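Aldehyde dehydrogenase family protein (Pseudomonas syringae pv. tomato, PDB 5IUV) probably oxidises indole-3-acetaldehyde to the auxin indole-3-acetic acid, using NAD+ as the electron acceptor, and so contributes to bacterial virulence. Local coordinates at residues 91-96 against 208-213; 100-105 against 115-120; 320-325 against 385-390; 408-413 against 419-424. All coordinates share one frame; numbering follows the deposited sequence.

Contact 1 of 4, residues 91-96 against 208-213; sequences AGLLEQ and IEAGIP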
loop_
_atom_site.group_PDB
_atom_site.type_symbol
_atom_site.label_atom_id
_atom_site.label_comp_id
_atom_site.label_asym_id
_atom_site.label_seq_id
_atom_site.Cartn_x
_atom_site.Cartn_y
_atom_site.Cartn_z
ATOM N N ALA A 91 -5.739 -23.795 12.624
ATOM C CA ALA A 91 -7.109 -23.639 12.164
ATOM C C ALA A 91 -7.688 -24.999 11.786
ATOM O O ALA A 91 -8.840 -25.308 12.106
ATOM C CB ALA A 91 -7.175 -22.682 10.991
ATOM N N GLY A 92 -6.883 -25.814 11.110
ATOM C CA GLY A 92 -7.306 -27.146 10.710
ATOM C C GLY A 92 -7.705 -28.045 11.871
ATOM O O GLY A 92 -8.610 -28.884 11.741
ATOM N N LEU A 93 -7.033 -27.884 13.008
ATOM C CA LEU A 93 -7.335 -28.697 14.178
ATOM C C LEU A 93 -8.622 -28.239 14.859
ATOM O O LEU A 93 -9.303 -29.037 15.495
ATOM C CB LEU A 93 -6.169 -28.677 15.170
ATOM C CG LEU A 93 -4.956 -29.503 14.732
ATOM C CD1 LEU A 93 -3.773 -29.285 15.670
ATOM C CD2 LEU A 93 -5.313 -30.982 14.648
ATOM N N LEU A 94 -8.957 -26.959 14.731
ATOM C CA LEU A 94 -10.253 -26.482 15.202
ATOM C C LEU A 94 -11.365 -27.160 14.406
ATOM O O LEU A 94 -12.347 -27.649 14.969
ATOM C CB LEU A 94 -10.365 -24.957 15.084
ATOM C CG LEU A 94 -10.021 -24.133 16.327
ATOM C CD1 LEU A 94 -8.602 -24.382 16.790
ATOM C CD2 LEU A 94 -10.259 -22.637 16.087
ATOM N N GLU A 95 -11.201 -27.202 13.090
ATOM C CA GLU A 95 -12.193 -27.835 12.232
ATOM C C GLU A 95 -12.285 -29.337 12.493
ATOM O O GLU A 95 -13.376 -29.902 12.533
ATOM C CB GLU A 95 -11.865 -27.567 10.761
ATOM C CG GLU A 95 -11.959 -26.101 10.400
ATOM C CD GLU A 95 -11.728 -25.844 8.927
ATOM O OE1 GLU A 95 -10.799 -26.453 8.348
ATOM O OE2 GLU A 95 -12.477 -25.028 8.351
ATOM N N GLN A 96 -11.135 -29.976 12.672
ATOM C CA GLN A 96 -11.079 -31.410 12.924
ATOM C C GLN A 96 -11.775 -31.766 14.238
ATOM O O GLN A 96 -12.354 -32.838 14.365
ATOM C CB GLN A 96 -9.624 -31.877 12.935
ATOM C CG GLN A 96 -9.400 -33.341 13.244
ATOM C CD GLN A 96 -7.920 -33.689 13.244
ATOM O OE1 GLN A 96 -7.188 -33.328 12.319
ATOM N NE2 GLN A 96 -7.467 -34.367 14.294
ATOM N N ILE A 208 -0.460 -26.489 20.692
ATOM C CA ILE A 208 0.759 -27.290 20.790
ATOM C C ILE A 208 0.810 -28.361 19.699
ATOM O O ILE A 208 1.844 -28.565 19.055
ATOM C CB ILE A 208 0.874 -27.960 22.182
ATOM C CG1 ILE A 208 1.056 -26.895 23.260
ATOM C CG2 ILE A 208 2.046 -28.935 22.223
ATOM C CD1 ILE A 208 2.305 -26.042 23.076
ATOM N N GLU A 209 -0.312 -29.036 19.477
ATOM C CA GLU A 209 -0.363 -30.075 18.456
ATOM C C GLU A 209 -0.112 -29.492 17.055
ATOM O O GLU A 209 0.492 -30.144 16.211
ATOM C CB GLU A 209 -1.704 -30.818 18.498
ATOM C CG GLU A 209 -1.760 -32.007 17.549
ATOM C CD GLU A 209 -3.118 -32.687 17.517
ATOM O OE1 GLU A 209 -3.996 -32.341 18.347
ATOM O OE2 GLU A 209 -3.300 -33.572 16.653
ATOM N N ALA A 210 -0.548 -28.259 16.819
ATOM C CA ALA A 210 -0.312 -27.616 15.522
ATOM C C ALA A 210 1.157 -27.221 15.323
ATOM O O ALA A 210 1.610 -27.040 14.192
ATOM C CB ALA A 210 -1.205 -26.393 15.363
ATOM N N GLY A 211 1.900 -27.083 16.416
ATOM C CA GLY A 211 3.303 -26.717 16.323
ATOM C C GLY A 211 3.659 -25.392 16.978
ATOM O O GLY A 211 4.801 -24.941 16.886
ATOM N N ILE A 212 2.689 -24.752 17.625
ATOM C CA ILE A 212 2.979 -23.569 18.433
ATOM C C ILE A 212 3.848 -23.976 19.622
ATOM O O ILE A 212 3.456 -24.844 20.389
ATOM C CB ILE A 212 1.696 -22.898 18.960
ATOM C CG1 ILE A 212 0.788 -22.464 17.811
ATOM C CG2 ILE A 212 2.048 -21.706 19.855
ATOM C CD1 ILE A 212 1.311 -21.266 17.041
ATOM N N PRO A 213 5.030 -23.360 19.775
ATOM C CA PRO A 213 5.952 -23.758 20.852
ATOM C C PRO A 213 5.390 -23.522 22.253
ATOM O O PRO A 213 4.547 -22.647 22.441
ATOM C CB PRO A 213 7.181 -22.868 20.619
ATOM C CG PRO A 213 7.082 -22.425 19.186
ATOM C CD PRO A 213 5.611 -22.333 18.894
HETATM O O HOH W 1 -4.882 -34.688 15.064
#

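Contact 2 of 4, residues 100-105 against 115-120; sequences ELALLE and DSLGVD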
loop_
_atom_site.group_PDB
_atom_site.type_symbol
_atom_site.label_atom_id
_atom_site.label_comp_id
_atom_site.label_asym_id
_atom_site.label_seq_id
_atom_site.Cartn_x
_atom_site.Cartn_y
_atom_site.Cartn_z
ATOM N N GLU A 100 -16.753 -31.374 19.095
ATOM C CA GLU A 100 -16.435 -31.213 20.510
ATOM C C GLU A 100 -16.412 -29.737 20.923
ATOM O O GLU A 100 -16.994 -29.365 21.938
ATOM C CB GLU A 100 -15.085 -31.857 20.848
ATOM C CG GLU A 100 -14.673 -31.668 22.304
ATOM C CD GLU A 100 -13.286 -32.222 22.630
ATOM O OE1 GLU A 100 -12.621 -32.774 21.726
ATOM O OE2 GLU A 100 -12.863 -32.103 23.803
ATOM N N LEU A 101 -15.727 -28.905 20.143
ATOM C CA LEU A 101 -15.609 -27.487 20.451
ATOM C C LEU A 101 -16.966 -26.780 20.410
ATOM O O LEU A 101 -17.257 -25.933 21.261
ATOM C CB LEU A 101 -14.636 -26.814 19.482
ATOM C CG LEU A 101 -13.168 -27.200 19.682
ATOM C CD1 LEU A 101 -12.303 -26.667 18.553
ATOM C CD2 LEU A 101 -12.670 -26.673 21.015
ATOM N N ALA A 102 -17.790 -27.131 19.425
ATOM C CA ALA A 102 -19.119 -26.542 19.299
ATOM C C ALA A 102 -19.979 -26.928 20.493
ATOM O O ALA A 102 -20.736 -26.108 21.028
ATOM C CB ALA A 102 -19.785 -26.984 18.001
ATOM N N LEU A 103 -19.858 -28.181 20.908
ATOM C CA LEU A 103 -20.632 -28.683 22.029
ATOM C C LEU A 103 -20.205 -27.994 23.327
ATOM O O LEU A 103 -21.045 -27.604 24.136
ATOM C CB LEU A 103 -20.486 -30.205 22.131
ATOM C CG LEU A 103 -21.341 -30.940 23.160
ATOM C CD1 LEU A 103 -22.817 -30.558 23.035
ATOM C CD2 LEU A 103 -21.165 -32.437 22.987
ATOM N N LEU A 104 -18.899 -27.831 23.517
ATOM C CA LEU A 104 -18.392 -27.118 24.684
ATOM C C LEU A 104 -18.942 -25.697 24.755
ATOM O O LEU A 104 -19.335 -25.231 25.822
ATOM C CB LEU A 104 -16.864 -27.078 24.673
ATOM C CG LEU A 104 -16.146 -28.392 24.980
ATOM C CD1 LEU A 104 -14.658 -28.240 24.692
ATOM C CD2 LEU A 104 -16.376 -28.819 26.417
ATOM N N GLU A 105 -18.970 -25.018 23.613
ATOM C CA GLU A 105 -19.449 -23.642 23.548
ATOM C C GLU A 105 -20.921 -23.559 23.927
ATOM O O GLU A 105 -21.331 -22.721 24.743
ATOM C CB GLU A 105 -19.237 -23.076 22.143
ATOM C CG GLU A 105 -19.118 -21.570 22.092
ATOM C CD GLU A 105 -17.702 -21.101 22.374
ATOM O OE1 GLU A 105 -17.167 -21.429 23.457
ATOM O OE2 GLU A 105 -17.125 -20.403 21.510
ATOM N N ASP A 115 -25.725 -23.013 15.715
ATOM C CA ASP A 115 -24.932 -21.785 15.611
ATOM C C ASP A 115 -23.465 -22.029 15.980
ATOM O O ASP A 115 -22.570 -21.571 15.280
ATOM C CB ASP A 115 -25.507 -20.677 16.497
ATOM C CG ASP A 115 -26.861 -20.171 16.013
ATOM O OD1 ASP A 115 -27.287 -20.531 14.895
ATOM O OD2 ASP A 115 -27.498 -19.398 16.759
ATOM N N SER A 116 -23.218 -22.739 17.079
ATOM C CA SER A 116 -21.845 -23.076 17.468
ATOM C C SER A 116 -21.099 -23.792 16.350
ATOM O O SER A 116 -19.952 -23.465 16.036
ATOM C CB SER A 116 -21.831 -23.963 18.721
ATOM O OG SER A 116 -22.352 -23.290 19.846
ATOM N N LEU A 117 -21.766 -24.772 15.757
ATOM C CA LEU A 117 -21.185 -25.613 14.720
ATOM C C LEU A 117 -21.074 -24.883 13.378
ATOM O O LEU A 117 -20.085 -25.040 12.656
ATOM C CB LEU A 117 -22.019 -26.887 14.566
ATOM C CG LEU A 117 -21.407 -28.084 13.840
ATOM C CD1 LEU A 117 -20.188 -28.599 14.592
ATOM C CD2 LEU A 117 -22.442 -29.190 13.668
ATOM N N GLY A 118 -22.083 -24.079 13.057
ATOM C CA GLY A 118 -22.154 -23.409 11.770
ATOM C C GLY A 118 -21.527 -22.026 11.702
ATOM O O GLY A 118 -21.111 -21.589 10.631
ATOM N N VAL A 119 -21.455 -21.326 12.827
ATOM C CA VAL A 119 -20.925 -19.966 12.804
ATOM C C VAL A 119 -19.640 -19.829 13.613
ATOM O O VAL A 119 -18.619 -19.380 13.086
ATOM C CB VAL A 119 -21.972 -18.950 13.323
ATOM C CG1 VAL A 119 -21.381 -17.542 13.379
ATOM C CG2 VAL A 119 -23.207 -18.972 12.438
ATOM N N ASP A 120 -19.684 -20.226 14.881
ATOM C CA ASP A 120 -18.570 -19.976 15.798
ATOM C C ASP A 120 -17.280 -20.721 15.471
ATOM O O ASP A 120 -16.228 -20.096 15.312
ATOM C CB ASP A 120 -18.989 -20.311 17.224
ATOM C CG ASP A 120 -20.062 -19.384 17.739
ATOM O OD1 ASP A 120 -21.192 -19.443 17.205
ATOM O OD2 ASP A 120 -19.770 -18.598 18.674
HETATM O O HOH W 2 -17.395 -18.451 19.553
#

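Contact 3 of 4, residues 320-325 against 385-390; sequences PMVIEA and PTIFDG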
loop_
_atom_site.group_PDB
_atom_site.type_symbol
_atom_site.label_atom_id
_atom_site.label_comp_id
_atom_site.label_asym_id
_atom_site.label_seq_id
_atom_site.Cartn_x
_atom_site.Cartn_y
_atom_site.Cartn_z
ATOM N N PRO A 320 -45.378 -4.573 11.330
ATOM C CA PRO A 320 -45.958 -5.922 11.371
ATOM C C PRO A 320 -45.102 -6.970 10.666
ATOM O O PRO A 320 -45.099 -8.131 11.079
ATOM C CB PRO A 320 -47.300 -5.752 10.649
ATOM C CG PRO A 320 -47.650 -4.330 10.846
ATOM C CD PRO A 320 -46.346 -3.588 10.809
ATOM N N MET A 321 -44.384 -6.570 9.620
ATOM C CA MET A 321 -43.473 -7.484 8.939
ATOM C C MET A 321 -42.338 -7.908 9.869
ATOM O O MET A 321 -41.900 -9.058 9.842
ATOM C CB MET A 321 -42.908 -6.838 7.670
ATOM C CG MET A 321 -43.974 -6.389 6.679
ATOM S SD MET A 321 -43.291 -5.473 5.278
ATOM C CE MET A 321 -42.245 -6.730 4.550
ATOM N N VAL A 322 -41.862 -6.970 10.685
ATOM C CA VAL A 322 -40.772 -7.242 11.614
ATOM C C VAL A 322 -41.245 -8.146 12.757
ATOM O O VAL A 322 -40.527 -9.057 13.178
ATOM C CB VAL A 322 -40.178 -5.932 12.187
ATOM C CG1 VAL A 322 -39.135 -6.231 13.256
ATOM C CG2 VAL A 322 -39.571 -5.094 11.070
ATOM N N ILE A 323 -42.455 -7.901 13.241
ATOM C CA ILE A 323 -43.055 -8.753 14.263
ATOM C C ILE A 323 -43.225 -10.191 13.767
ATOM O O ILE A 323 -42.889 -11.136 14.476
ATOM C CB ILE A 323 -44.413 -8.206 14.715
ATOM C CG1 ILE A 323 -44.224 -6.845 15.383
ATOM C CG2 ILE A 323 -45.097 -9.174 15.674
ATOM C CD1 ILE A 323 -45.513 -6.142 15.692
ATOM N N GLU A 324 -43.727 -10.358 12.548
ATOM C CA GLU A 324 -43.912 -11.696 11.999
ATOM C C GLU A 324 -42.575 -12.410 11.807
ATOM O O GLU A 324 -42.461 -13.606 12.090
ATOM C CB GLU A 324 -44.672 -11.643 10.673
ATOM C CG GLU A 324 -44.865 -13.017 10.045
ATOM C CD GLU A 324 -45.930 -13.038 8.968
ATOM O OE1 GLU A 324 -46.107 -12.009 8.280
ATOM O OE2 GLU A 324 -46.596 -14.086 8.814
ATOM N N ALA A 325 -41.565 -11.680 11.338
ATOM C CA ALA A 325 -40.244 -12.261 11.163
ATOM C C ALA A 325 -39.652 -12.657 12.501
ATOM O O ALA A 325 -39.020 -13.702 12.619
ATOM C CB ALA A 325 -39.310 -11.286 10.442
ATOM N N PRO A 385 -37.673 -13.080 22.431
ATOM C CA PRO A 385 -37.326 -11.893 21.644
ATOM C C PRO A 385 -38.423 -10.845 21.790
ATOM O O PRO A 385 -39.603 -11.181 21.671
ATOM C CB PRO A 385 -37.238 -12.433 20.216
ATOM C CG PRO A 385 -36.816 -13.867 20.403
ATOM C CD PRO A 385 -37.542 -14.319 21.647
ATOM N N THR A 386 -38.035 -9.603 22.060
ATOM C CA THR A 386 -38.967 -8.577 22.528
ATOM C C THR A 386 -38.851 -7.295 21.707
ATOM O O THR A 386 -37.755 -6.906 21.310
ATOM C CB THR A 386 -38.710 -8.275 24.024
ATOM O OG1 THR A 386 -38.920 -9.470 24.790
ATOM C CG2 THR A 386 -39.623 -7.171 24.547
ATOM N N ILE A 387 -39.986 -6.658 21.430
ATOM C CA ILE A 387 -39.993 -5.398 20.695
ATOM C C ILE A 387 -40.776 -4.323 21.431
ATOM O O ILE A 387 -41.891 -4.562 21.901
ATOM C CB ILE A 387 -40.607 -5.545 19.276
ATOM C CG1 ILE A 387 -39.888 -6.629 18.470
ATOM C CG2 ILE A 387 -40.541 -4.219 18.526
ATOM C CD1 ILE A 387 -40.494 -6.866 17.092
ATOM N N PHE A 388 -40.181 -3.139 21.529
ATOM C CA PHE A 388 -40.889 -1.954 21.996
ATOM C C PHE A 388 -41.057 -0.947 20.866
ATOM O O PHE A 388 -40.091 -0.586 20.187
ATOM C CB PHE A 388 -40.151 -1.306 23.165
ATOM C CG PHE A 388 -40.328 -2.029 24.466
ATOM C CD1 PHE A 388 -41.438 -1.787 25.261
ATOM C CD2 PHE A 388 -39.379 -2.942 24.901
ATOM C CE1 PHE A 388 -41.602 -2.449 26.466
ATOM C CE2 PHE A 388 -39.535 -3.602 26.102
ATOM C CZ PHE A 388 -40.649 -3.357 26.885
ATOM N N ASP A 389 -42.294 -0.506 20.666
ATOM C CA ASP A 389 -42.605 0.518 19.681
ATOM C C ASP A 389 -42.735 1.861 20.389
ATOM O O ASP A 389 -42.792 1.909 21.619
ATOM C CB ASP A 389 -43.894 0.165 18.929
ATOM C CG ASP A 389 -44.140 1.066 17.732
ATOM O OD1 ASP A 389 -43.171 1.698 17.260
ATOM O OD2 ASP A 389 -45.296 1.137 17.261
ATOM N N GLY A 390 -42.781 2.946 19.620
ATOM C CA GLY A 390 -42.967 4.274 20.180
ATOM C C GLY A 390 -41.832 4.688 21.095
ATOM O O GLY A 390 -42.045 5.354 22.106
#

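Contact 4 of 4, residues 408-413 against 419-424; sequences SVLTFD and IQIAND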
loop_
_atom_site.group_PDB
_atom_site.type_symbol
_atom_site.label_atom_id
_atom_site.label_comp_id
_atom_site.label_asym_id
_atom_site.label_seq_id
_atom_site.Cartn_x
_atom_site.Cartn_y
_atom_site.Cartn_z
ATOM N N SER A 408 -35.681 -1.731 20.127
ATOM C CA SER A 408 -36.354 -0.433 20.218
ATOM C C SER A 408 -36.678 0.087 18.824
ATOM O O SER A 408 -35.815 0.114 17.947
ATOM C CB SER A 408 -35.495 0.587 20.969
ATOM O OG SER A 408 -35.327 0.211 22.327
ATOM N N VAL A 409 -37.923 0.500 18.617
ATOM C CA VAL A 409 -38.334 0.990 17.304
ATOM C C VAL A 409 -38.607 2.493 17.319
ATOM O O VAL A 409 -39.470 2.969 18.057
ATOM C CB VAL A 409 -39.587 0.257 16.796
ATOM C CG1 VAL A 409 -39.978 0.783 15.416
ATOM C CG2 VAL A 409 -39.342 -1.249 16.759
ATOM N N LEU A 410 -37.876 3.230 16.484
ATOM C CA LEU A 410 -38.003 4.684 16.415
ATOM C C LEU A 410 -38.384 5.111 15.001
ATOM O O LEU A 410 -38.110 4.389 14.038
ATOM C CB LEU A 410 -36.696 5.368 16.829
ATOM C CG LEU A 410 -36.039 5.028 18.174
ATOM C CD1 LEU A 410 -35.240 3.724 18.129
ATOM C CD2 LEU A 410 -35.161 6.188 18.649
ATOM N N THR A 411 -39.010 6.278 14.865
ATOM C CA THR A 411 -39.359 6.776 13.535
ATOM C C THR A 411 -38.655 8.090 13.209
ATOM O O THR A 411 -38.187 8.794 14.102
ATOM C CB THR A 411 -40.886 6.966 13.369
ATOM O OG1 THR A 411 -41.407 7.755 14.446
ATOM C CG2 THR A 411 -41.591 5.618 13.347
ATOM N N PHE A 412 -38.570 8.393 11.916
ATOM C CA PHE A 412 -38.014 9.656 11.424
ATOM C C PHE A 412 -38.718 10.025 10.124
ATOM O O PHE A 412 -39.386 9.177 9.522
ATOM C CB PHE A 412 -36.501 9.549 11.201
ATOM C CG PHE A 412 -36.113 8.575 10.115
ATOM C CD1 PHE A 412 -36.043 8.977 8.788
ATOM C CD2 PHE A 412 -35.817 7.259 10.422
ATOM C CE1 PHE A 412 -35.694 8.078 7.791
ATOM C CE2 PHE A 412 -35.464 6.359 9.426
ATOM C CZ PHE A 412 -35.405 6.769 8.118
ATOM N N ASP A 413 -38.561 11.271 9.677
ATOM C CA ASP A 413 -39.213 11.719 8.443
ATOM C C ASP A 413 -38.254 12.271 7.385
ATOM O O ASP A 413 -38.652 12.469 6.234
ATOM C CB ASP A 413 -40.277 12.779 8.756
ATOM C CG ASP A 413 -39.727 13.955 9.541
ATOM O OD1 ASP A 413 -38.491 14.143 9.581
ATOM O OD2 ASP A 413 -40.544 14.699 10.123
ATOM N N ILE A 419 -29.939 10.447 10.581
ATOM C CA ILE A 419 -28.524 10.539 10.912
ATOM C C ILE A 419 -28.313 11.118 12.315
ATOM O O ILE A 419 -27.498 10.609 13.085
ATOM C CB ILE A 419 -27.776 11.386 9.856
ATOM C CG1 ILE A 419 -27.757 10.635 8.516
ATOM C CG2 ILE A 419 -26.349 11.701 10.310
ATOM C CD1 ILE A 419 -27.452 11.510 7.298
ATOM N N GLN A 420 -29.056 12.168 12.650
ATOM C CA GLN A 420 -28.944 12.786 13.971
ATOM C C GLN A 420 -29.279 11.784 15.073
ATOM O O GLN A 420 -28.548 11.668 16.057
ATOM C CB GLN A 420 -29.862 14.011 14.074
ATOM C CG GLN A 420 -29.538 14.960 15.236
ATOM C CD GLN A 420 -30.029 14.460 16.594
ATOM O OE1 GLN A 420 -31.068 13.800 16.692
ATOM N NE2 GLN A 420 -29.282 14.776 17.648
ATOM N N ILE A 421 -30.384 11.066 14.908
ATOM C CA ILE A 421 -30.792 10.079 15.899
ATOM C C ILE A 421 -29.768 8.955 15.985
ATOM O O ILE A 421 -29.380 8.539 17.073
ATOM C CB ILE A 421 -32.174 9.485 15.574
ATOM C CG1 ILE A 421 -33.253 10.551 15.749
ATOM C CG2 ILE A 421 -32.472 8.291 16.483
ATOM C CD1 ILE A 421 -34.574 10.175 15.138
ATOM N N ALA A 422 -29.324 8.483 14.825
ATOM C CA ALA A 422 -28.390 7.375 14.752
ATOM C C ALA A 422 -27.064 7.710 15.435
ATOM O O ALA A 422 -26.464 6.856 16.089
ATOM C CB ALA A 422 -28.157 6.981 13.295
ATOM N N ASN A 423 -26.620 8.958 15.295
ATOM C CA ASN A 423 -25.350 9.388 15.878
ATOM C C ASN A 423 -25.490 9.857 17.327
ATOM O O ASN A 423 -24.497 10.159 17.988
ATOM C CB ASN A 423 -24.722 10.506 15.034
ATOM C CG ASN A 423 -24.040 9.978 13.783
ATOM O OD1 ASN A 423 -23.638 8.815 13.730
ATOM N ND2 ASN A 423 -23.902 10.835 12.770
ATOM N N ASP A 424 -26.723 9.905 17.818
ATOM C CA ASP A 424 -26.984 10.375 19.176
ATOM C C ASP A 424 -26.766 9.245 20.190
ATOM O O ASP A 424 -27.709 8.654 20.715
ATOM C CB ASP A 424 -28.404 10.943 19.276
ATOM C CG ASP A 424 -28.709 11.521 20.651
ATOM O OD1 ASP A 424 -27.769 11.979 21.335
ATOM O OD2 ASP A 424 -29.894 11.509 21.048
#

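Contact 1 of 4, residues 91-96 against 208-213
Glu209, the first residue of 208-213 to meet the other helix, runs its aliphatic chain across Leu93 at a slant. The methylene CB of Glu209 sits 3.8 Å from Leu93 CD1. With CG anti to the backbone N (chi1 -174°) and an extended chain beyond it, the carboxylate is carried past the leucine, where OE2 of Glu209 lies 3.8 Å from Leu93 CD2. On the solvent side one water joins the two helices: it accepts from Gln96 NE2 at 2.7 Å and donates to Glu209 OE2 at 2.5 Å, so the acid reaches Gln96 indirectly. Ala210 follows, buried deeper; its CB is 3.9 Å from Leu93 CD1, and that same methyl also rests against the Ala210 backbone N at 3.6 Å. Ala210 O accepts from NE of Arg89, about one turn before Leu93 on helix 80-96. Leu93 is thus the one side chain wedged against both residues. At Gly211 the helix stops in a Schellman motif, with positive phi, and Ile212 and Pro213 lead the chain off toward Trp75. Behind the contact, helix 80-96 packs through Ala91 and Leu94 on helix 113-134, and through Leu94 on helix 170-183.

Contact 2 of 4, residues 100-105 against 115-120
Two carboxylates, those of Glu105 and Asp120, are the flat groups here, and they approach by one oxygen each without stacking: Glu105 OE2 and Asp120 OD2 are 4.3 Å apart, with their planes nearly perpendicular. A water sits between these oxygens and donates to both, at 2.8 Å to Glu105 OE2 and 2.5 Å to Asp120 OD2. Neither acid depends on this water alone, since Lys111 forms a salt bridge with Asp120 OD2, and Leu171 N is hydrogen-bonded to Glu105 OE2. The bend at chi2 (84°) of Glu105 leaves OE2 turned toward Asp120, with OE1 on the far side.

Beneath the acids the helices meet through small residues. Ser116 CB presses on Ala102 O at 3.3 Å, and the CB atoms of Ala102 and Ser116 are 3.7 Å apart; Leu117 CD1 closes the other flank, 3.8 Å from Ala102 CB. Such small side chains let the short axes come within 8.4 Å, crossing at 115°. Helix 113-134 widens into a pi-type turn here, Asp115 O accepting from both Val119 N and Asp120 N. Ser116 OG is hydrogen-bonded to Thr106 OG1.

Asp120 lies next to Phe169, which contacts indole-3-acetate in a structure of this protein, though no such ligand is bound to it here. The shared water and Lys111 would probably offset the repulsion between the two acids.

Contact 3 of 4, residues 320-325 against 385-390
Apolar contact does the work between Ile387 and the helix: its CD1 methyl lies against both Val322 and Ile323, 4.1 Å from Val322 CG1 and likewise 4.1 Å from Ile323 CG1. CG1 of Ile387 lies anti to its carbonyl carbon (chi1 -56°), and the extended chi2 of 177° pushes CD1 out from the strand to the full length of the side chain. Both partners cross this chain at a slant, each offering its CG1 branch. The spacing is that of ordinary van der Waals contact, and Leu326 of the same helix adds to it by touching Ile387 as well.

Polar interactions lie to the side. Asp389 OD1 takes a weak bond from Gly390 N, 2.7 Å long with an angle of 140° at the hydrogen. The other oxygen, OD2, is paired with Lys315, which lies on helix 312-326, and with Arg366.

Helix 312-326, which covers one part of the sheet, therefore meets strand 382-389 in two ways. Hydrophobic burial joins them at Ile387, and opposite charges do so at Asp389, where two cations would probably keep the carboxylate ionised.

Contact 4 of 4, residues 408-413 against 419-424
Ile421 carries the helix side of this contact and touches three consecutive strand residues. Its CG2 lies 4.0 Å from Leu410 CD2, the two side chains sliding past each other in opposite directions. The other branch reaches further: with chi2 extended at 166°, CD1 of Ile421 comes to 4.0 Å from Thr411 O and to 4.4 Å from Phe412 CB. Thr411 thus contributes backbone, its side chain being directed away, while Phe412 offers its CB before the ring turns off to meet Phe277 edge-to-face.

The strand and helix run nearly antiparallel, their short axes 148° apart and 9.8 Å at closest approach. This is the first half of a beta-alpha-beta crossover: strand 406-412 leads through a short turn into helix 415-423, and the chain then returns to the same sheet as strand 430-434, parallel to the first but beyond strands 307-311 and 273-276. Leu309 of the intervening strand also touches Ile421.

Further out, polar bonds set the position of the helix end. Arg307 NH1 and NH2 are hydrogen-bonded to Ile421 O and Ala422 O respectively, so that one guanidinium group spans two carbonyls of the last turn. Asn423 uses both ends of its amide, OD1 with Arg449 N and ND2 with Ala447 O. On the strand, Thr411 OG1 is hydrogen-bonded to Arg312 NH2.

The four contacts fall into two pairs on separate parts of the subunit. Contact 2 is nested inside the chain loop closed by contact 1; their centres are 17 Å apart, and successive helices 80-96 and 98-109 link them. Contacts 3 and 4 follow later in the chain, also 17 Å apart between centres, and share one sheet: strands 382-389 and 406-412 are parallel neighbours, with a probable hydrogen bond of 2.9 Å from Val409 N to Phe388 O. Contacts 1 and 4, on opposite sides of the chain's centre, lie 46 Å apart between centres. Contact 2 is the one near the substrate site, its Asp120 side chain about 10 Å from the bound NAD; the others lie away from the known ligand sites.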